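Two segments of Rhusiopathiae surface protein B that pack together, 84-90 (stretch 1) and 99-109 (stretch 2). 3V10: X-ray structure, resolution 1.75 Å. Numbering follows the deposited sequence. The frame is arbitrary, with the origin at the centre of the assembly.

Stretch 1, residues 84-90: EITLGEL
Stretch 2, residues 99-109: FEFMEDVLQLE

Three backbone hydrogen bonds join the stretches. Met 102 N donates to Leu 87 O at 2.8 Å, nearly straight with an N-H...O angle of 175°. Glu 89 and Glu 100 bond reciprocally: Glu 89 N to Glu 100 O is 2.8 Å at a more bent 140°, and Glu 100 N to Glu 89 O is 3.0 Å at 159°. This two-way exchange marks an antiparallel hydrogen-bonded pair, CA-CA 5.3 Å, and the axes of strands 85-90 and 99-101 agree, running at 156° with a closest approach of 4.6 Å. Non-hydrogen-bonded pairs flank it, Gly 88 with Phe 101 (CA-CA 4.3 Å) and Leu 90 with Phe 99 (4.6 Å). CA-H...O contacts accompany these bonds, with Gly 88 CA 3.2 Å from Glu 100 O.

Phi/psi is extended at Glu 89 (-145/130), Glu 100 (-132/136) and Phe 99 (-118/130), but Leu 87 departs at -105/-20. After Met 102 (-96/172) the chain enters a 3-10 segment, with Val 105 N bonded to Met 102 O at 3.0 Å. There a water donates to Thr 86 O (2.7 Å) and Asp 104 OD2 (2.7 Å) and accepts from Asp 104 N (2.9 Å), bridging where no direct bond forms.

Glu 89 and Glu 100, both t at chi1 and chi2, share one sheet face; a second water lies 2.5 Å from Glu 89 OE2 and 2.6 Å from Glu 100 OE1. Phe 99 (chi1 t), Phe 101 (m) and Leu 90 (m, t) point to the other face, where Leu 90 CD2 lies 3.7 Å from Phe 99 CD2, at the edge of the ring. An ideal CB on Gly 88 would lie 2.7 Å from Phe 99 CZ, a clash.

Leu 87 (m, m) buries the most area, its CD1 3.5 Å from Val 105 CB, while Met 102 (m, m) brings CG within 3.8 Å of Gly 88 C.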

# COMPACT_ATOMS: atom_id res chain seq x y z
N GLU A 84 -3.05 18.24 -23.02
CA GLU A 84 -3.94 17.48 -22.15
C GLU A 84 -5.35 18.01 -22.19
O GLU A 84 -5.59 19.20 -22.34
CB GLU A 84 -3.46 17.51 -20.70
CG GLU A 84 -2.27 16.61 -20.39
CD GLU A 84 -1.94 16.62 -18.91
OE1 GLU A 84 -2.11 17.68 -18.27
OE2 GLU A 84 -1.51 15.57 -18.39
N ILE A 85 -6.29 17.09 -22.03
CA ILE A 85 -7.70 17.42 -22.01
C ILE A 85 -8.37 16.46 -21.04
O ILE A 85 -8.11 15.27 -21.06
CB ILE A 85 -8.30 17.31 -23.44
CG1 ILE A 85 -9.82 17.21 -23.38
CG2 ILE A 85 -7.71 16.11 -24.16
CD1 ILE A 85 -10.45 18.09 -22.33
N THR A 86 -9.21 17.01 -20.17
CA THR A 86 -9.93 16.23 -19.18
C THR A 86 -11.16 15.60 -19.82
O THR A 86 -12.11 16.30 -20.17
CB THR A 86 -10.35 17.10 -17.99
OG1 THR A 86 -9.20 17.77 -17.47
CG2 THR A 86 -10.97 16.25 -16.89
N LEU A 87 -11.13 14.28 -19.96
CA LEU A 87 -12.22 13.54 -20.58
C LEU A 87 -13.07 12.79 -19.58
O LEU A 87 -14.20 12.43 -19.88
CB LEU A 87 -11.66 12.55 -21.61
CG LEU A 87 -11.48 13.07 -23.03
CD1 LEU A 87 -12.80 13.14 -23.74
CD2 LEU A 87 -10.84 14.42 -22.98
N GLY A 88 -12.53 12.53 -18.40
CA GLY A 88 -13.30 11.81 -17.41
C GLY A 88 -12.93 12.17 -16.00
O GLY A 88 -11.98 12.92 -15.76
N GLU A 89 -13.68 11.63 -15.06
CA GLU A 89 -13.45 11.89 -13.66
C GLU A 89 -13.77 10.63 -12.86
O GLU A 89 -14.83 10.03 -13.04
CB GLU A 89 -14.35 13.04 -13.21
CG GLU A 89 -14.22 13.44 -11.76
CD GLU A 89 -15.05 14.68 -11.46
OE1 GLU A 89 -14.79 15.72 -12.09
OE2 GLU A 89 -15.96 14.60 -10.61
N LEU A 90 -12.84 10.24 -12.00
CA LEU A 90 -13.03 9.07 -11.15
C LEU A 90 -13.31 9.51 -9.73
O LEU A 90 -12.59 10.33 -9.17
CB LEU A 90 -11.79 8.18 -11.14
CG LEU A 90 -11.55 7.21 -12.30
CD1 LEU A 90 -10.18 6.59 -12.15
CD2 LEU A 90 -12.64 6.14 -12.31
N PHE A 99 -17.06 6.30 -12.45
CA PHE A 99 -16.37 6.94 -13.56
C PHE A 99 -17.41 7.73 -14.34
O PHE A 99 -18.47 7.20 -14.67
CB PHE A 99 -15.70 5.92 -14.48
CG PHE A 99 -15.10 6.54 -15.72
CD1 PHE A 99 -15.90 6.84 -16.83
CD2 PHE A 99 -13.75 6.86 -15.77
CE1 PHE A 99 -15.36 7.45 -17.96
CE2 PHE A 99 -13.20 7.48 -16.90
CZ PHE A 99 -14.01 7.77 -18.00
N GLU A 100 -17.11 9.00 -14.63
CA GLU A 100 -18.03 9.85 -15.38
C GLU A 100 -17.28 10.58 -16.50
O GLU A 100 -16.18 11.09 -16.29
CB GLU A 100 -18.71 10.86 -14.46
CG GLU A 100 -19.59 11.87 -15.18
CD GLU A 100 -20.21 12.89 -14.24
OE1 GLU A 100 -19.47 13.47 -13.42
OE2 GLU A 100 -21.44 13.13 -14.32
N PHE A 101 -17.89 10.62 -17.68
CA PHE A 101 -17.30 11.31 -18.82
C PHE A 101 -17.53 12.81 -18.67
O PHE A 101 -18.62 13.24 -18.30
CB PHE A 101 -17.95 10.81 -20.12
CG PHE A 101 -17.51 9.44 -20.53
CD1 PHE A 101 -16.30 9.25 -21.18
CD2 PHE A 101 -18.32 8.33 -20.27
CE1 PHE A 101 -15.88 7.98 -21.57
CE2 PHE A 101 -17.91 7.05 -20.66
CZ PHE A 101 -16.69 6.87 -21.31
N MET A 102 -16.51 13.60 -18.95
CA MET A 102 -16.61 15.05 -18.84
C MET A 102 -16.95 15.69 -20.19
O MET A 102 -16.95 15.02 -21.22
CB MET A 102 -15.30 15.64 -18.29
CG MET A 102 -15.00 15.27 -16.84
SD MET A 102 -16.16 15.98 -15.62
CE MET A 102 -17.28 14.64 -15.37
N GLU A 103 -17.23 16.99 -20.16
CA GLU A 103 -17.60 17.77 -21.34
C GLU A 103 -16.79 17.50 -22.61
O GLU A 103 -17.36 17.26 -23.68
CB GLU A 103 -17.50 19.26 -21.01
CG GLU A 103 -17.87 20.20 -22.15
CD GLU A 103 -19.34 20.11 -22.52
OE1 GLU A 103 -20.17 19.90 -21.60
OE2 GLU A 103 -19.66 20.26 -23.71
N ASP A 104 -15.47 17.54 -22.51
CA ASP A 104 -14.63 17.35 -23.68
C ASP A 104 -14.62 15.98 -24.34
O ASP A 104 -13.86 15.77 -25.29
CB ASP A 104 -13.20 17.78 -23.36
CG ASP A 104 -13.07 19.28 -23.20
OD1 ASP A 104 -13.30 20.00 -24.20
OD2 ASP A 104 -12.75 19.74 -22.09
N VAL A 105 -15.45 15.06 -23.87
CA VAL A 105 -15.49 13.76 -24.52
C VAL A 105 -16.14 13.96 -25.88
O VAL A 105 -16.01 13.13 -26.78
CB VAL A 105 -16.30 12.73 -23.69
CG1 VAL A 105 -17.77 13.11 -23.68
CG2 VAL A 105 -16.09 11.33 -24.25
N LEU A 106 -16.81 15.09 -26.04
CA LEU A 106 -17.49 15.43 -27.29
C LEU A 106 -16.51 15.83 -28.40
O LEU A 106 -16.93 16.13 -29.52
CB LEU A 106 -18.48 16.57 -27.04
CG LEU A 106 -19.61 16.27 -26.06
CD1 LEU A 106 -20.50 17.50 -25.85
CD2 LEU A 106 -20.43 15.11 -26.61
N GLN A 107 -15.22 15.82 -28.08
CA GLN A 107 -14.17 16.18 -29.02
C GLN A 107 -13.77 15.04 -29.95
O GLN A 107 -13.70 15.18 -31.18
CB GLN A 107 -12.92 16.62 -28.25
CG GLN A 107 -13.13 17.72 -27.20
CD GLN A 107 -13.03 19.13 -27.79
OE1 GLN A 107 -13.94 19.61 -28.47
NE2 GLN A 107 -11.90 19.79 -27.52
N LEU A 108 -13.50 13.90 -29.32
CA LEU A 108 -13.03 12.71 -30.01
C LEU A 108 -14.04 11.84 -30.76
O LEU A 108 -15.22 11.77 -30.42
CB LEU A 108 -12.25 11.85 -29.01
CG LEU A 108 -11.31 12.64 -28.09
CD1 LEU A 108 -10.58 11.67 -27.18
CD2 LEU A 108 -10.31 13.45 -28.92
N GLU A 109 -13.52 11.19 -31.80
CA GLU A 109 -14.28 10.31 -32.66
C GLU A 109 -14.29 8.91 -32.06
O GLU A 109 -15.35 8.36 -31.81
CB GLU A 109 -13.65 10.26 -34.06
CG GLU A 109 -13.85 11.54 -34.88
CD GLU A 109 -13.24 11.45 -36.27
OE1 GLU A 109 -12.00 11.37 -36.38
OE2 GLU A 109 -14.01 11.45 -37.25
O HOH W 1 -13.91 18.31 -20.17
O HOH W 2 -17.72 13.07 -11.50